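Local coordinates for putative ABC-transporter ATP-binding protein (Alicyclobacillus acidocaldarius, PDB 1Z47) that probably binds and hydrolyses ATP as the ATPase subunit of a putative sulfate ABC transporter, at residues B[72-76]-B[77-81]. Sequence-based numbering, arbitrary orientation.
Sequences VWIGG and KRVTD
Trp73 lies with one indole face against Arg78 in a tight beta hairpin: Arg78 CB sits 3.9 Å from the centroid of the Trp73 six-membered ring, only 18° off its normal, a CH-pi contact. The backbone Arg78 N lies over a face of the same indole, 3.6 Å from Trp73 CE3, and Gly76 CA meets the ring edge in its plane. With CG anti to the carbonyl carbon (chi1 -69°), the indole is swung over Arg78, its face on CB and the backbone N. Beyond CB the Arg78 chain is extended and leads away from the indole, and its NH2 forms a 3.5 Å salt bridge with Asp81 OD1. Were Trp73 replaced by an alanine, Arg78 CB and the backbone N would probably lose the aromatic face that packs over them. Next to this pair, at the end of the hairpin, Ile74 to Lys77 make a type I' turn, with Gly75 and Gly76 at positive phi; Lys77 N donates to Ile74 O and Ile74 N to Lys77 O. On the buried side Val79 CG2 touches Ile74 CD1 at 4.0 Å and Val72 CG1 at 4.1 Å, the Ile74 and Val79 side chains meeting almost at right angles. The backbone continues the pairing beyond the turn, Val79 N reaching Val72 O nearly along the C=O axis. Thr80 then turns its hydroxyl back to the first strand: OG1 accepts from Val72 N at 2.9 Å, N-H...O angle 158°, and is also hydrogen-bonded to the Asp71 carboxylate, which fixes its rotation. The hairpin joins strand 69-74 to the short strand 77-78 in the antiparallel sheet of the ABC ATPase domain; strand 15-22 flanks strand 69-74, Trp73 pairing through its backbone with Glu16, and Val72 and Val79 both pack on Arg87 in the loop before strand 89-93.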
loop_
_atom_site.group_PDB
_atom_site.type_symbol
_atom_site.label_atom_id
_atom_site.label_comp_id
_atom_site.label_asym_id
_atom_site.label_seq_id
_atom_site.Cartn_x
_atom_site.Cartn_y
_atom_site.Cartn_z
ATOM N N VAL B 72 14.184 -20.053 -22.344
ATOM C CA VAL B 72 14.512 -19.573 -21.008
ATOM C C VAL B 72 15.778 -20.249 -20.503
ATOM O O VAL B 72 15.892 -21.473 -20.513
ATOM C CB VAL B 72 13.365 -19.843 -20.005
ATOM C CG1 VAL B 72 12.895 -21.284 -20.118
ATOM C CG2 VAL B 72 13.845 -19.539 -18.582
ATOM N N TRP B 73 16.721 -19.436 -20.053
ATOM C CA TRP B 73 17.985 -19.934 -19.556
ATOM C C TRP B 73 18.172 -19.617 -18.087
ATOM O O TRP B 73 17.749 -18.563 -17.610
ATOM C CB TRP B 73 19.124 -19.303 -20.348
ATOM C CG TRP B 73 19.197 -19.774 -21.746
ATOM C CD1 TRP B 73 18.219 -19.700 -22.696
ATOM C CD2 TRP B 73 20.303 -20.433 -22.354
ATOM N NE1 TRP B 73 18.651 -20.280 -23.866
ATOM C CE2 TRP B 73 19.929 -20.738 -23.682
ATOM C CE3 TRP B 73 21.579 -20.798 -21.904
ATOM C CZ2 TRP B 73 20.787 -21.394 -24.567
ATOM C CZ3 TRP B 73 22.432 -21.449 -22.781
ATOM C CH2 TRP B 73 22.030 -21.741 -24.100
ATOM N N ILE B 74 18.824 -20.536 -17.382
ATOM C CA ILE B 74 19.111 -20.381 -15.967
ATOM C C ILE B 74 20.510 -20.936 -15.706
ATOM O O ILE B 74 20.763 -22.119 -15.924
ATOM C CB ILE B 74 18.086 -21.141 -15.082
ATOM C CG1 ILE B 74 16.693 -20.513 -15.234
ATOM C CG2 ILE B 74 18.509 -21.062 -13.627
ATOM C CD1 ILE B 74 15.583 -21.214 -14.448
ATOM N N GLY B 75 21.409 -20.071 -15.243
ATOM C CA GLY B 75 22.771 -20.491 -14.974
ATOM C C GLY B 75 23.466 -20.910 -16.259
ATOM O O GLY B 75 24.285 -21.835 -16.266
ATOM N N GLY B 76 23.133 -20.224 -17.352
ATOM C CA GLY B 76 23.719 -20.536 -18.645
ATOM C C GLY B 76 23.238 -21.885 -19.144
ATOM O O GLY B 76 23.805 -22.454 -20.074
ATOM N N LYS B 77 22.175 -22.386 -18.526
ATOM C CA LYS B 77 21.613 -23.681 -18.875
ATOM C C LYS B 77 20.216 -23.582 -19.494
ATOM O O LYS B 77 19.252 -23.209 -18.823
ATOM C CB LYS B 77 21.573 -24.549 -17.617
ATOM C CG LYS B 77 20.923 -25.911 -17.770
ATOM C CD LYS B 77 20.929 -26.653 -16.427
ATOM C CE LYS B 77 20.247 -28.015 -16.519
ATOM N NZ LYS B 77 20.274 -28.746 -15.217
ATOM N N ARG B 78 20.117 -23.917 -20.777
ATOM C CA ARG B 78 18.841 -23.889 -21.482
ATOM C C ARG B 78 17.885 -24.871 -20.804
ATOM O O ARG B 78 18.082 -26.081 -20.870
ATOM C CB ARG B 78 19.045 -24.279 -22.946
ATOM C CG ARG B 78 17.751 -24.436 -23.715
ATOM C CD ARG B 78 17.997 -24.780 -25.179
ATOM N NE ARG B 78 16.746 -25.112 -25.853
ATOM C CZ ARG B 78 15.989 -26.159 -25.541
ATOM N NH1 ARG B 78 16.361 -26.982 -24.570
ATOM N NH2 ARG B 78 14.846 -26.371 -26.183
ATOM N N VAL B 79 16.842 -24.351 -20.162
ATOM C CA VAL B 79 15.896 -25.204 -19.450
ATOM C C VAL B 79 14.470 -25.111 -19.975
ATOM O O VAL B 79 13.546 -25.649 -19.370
ATOM C CB VAL B 79 15.887 -24.856 -17.936
ATOM C CG1 VAL B 79 17.295 -24.969 -17.367
ATOM C CG2 VAL B 79 15.359 -23.437 -17.724
ATOM N N THR B 80 14.299 -24.437 -21.106
ATOM C CA THR B 80 12.985 -24.250 -21.708
ATOM C C THR B 80 12.026 -25.422 -21.608
ATOM O O THR B 80 10.850 -25.241 -21.305
ATOM C CB THR B 80 13.091 -23.910 -23.196
ATOM O OG1 THR B 80 13.939 -22.772 -23.372
ATOM C CG2 THR B 80 11.708 -23.612 -23.757
ATOM N N ASP B 81 12.524 -26.624 -21.875
ATOM C CA ASP B 81 11.674 -27.805 -21.849
ATOM C C ASP B 81 11.797 -28.683 -20.604
ATOM O O ASP B 81 11.356 -29.834 -20.597
ATOM C CB ASP B 81 11.925 -28.628 -23.115
ATOM C CG ASP B 81 11.572 -27.860 -24.386
ATOM O OD1 ASP B 81 11.957 -28.308 -25.488
ATOM O OD2 ASP B 81 10.903 -26.804 -24.281
#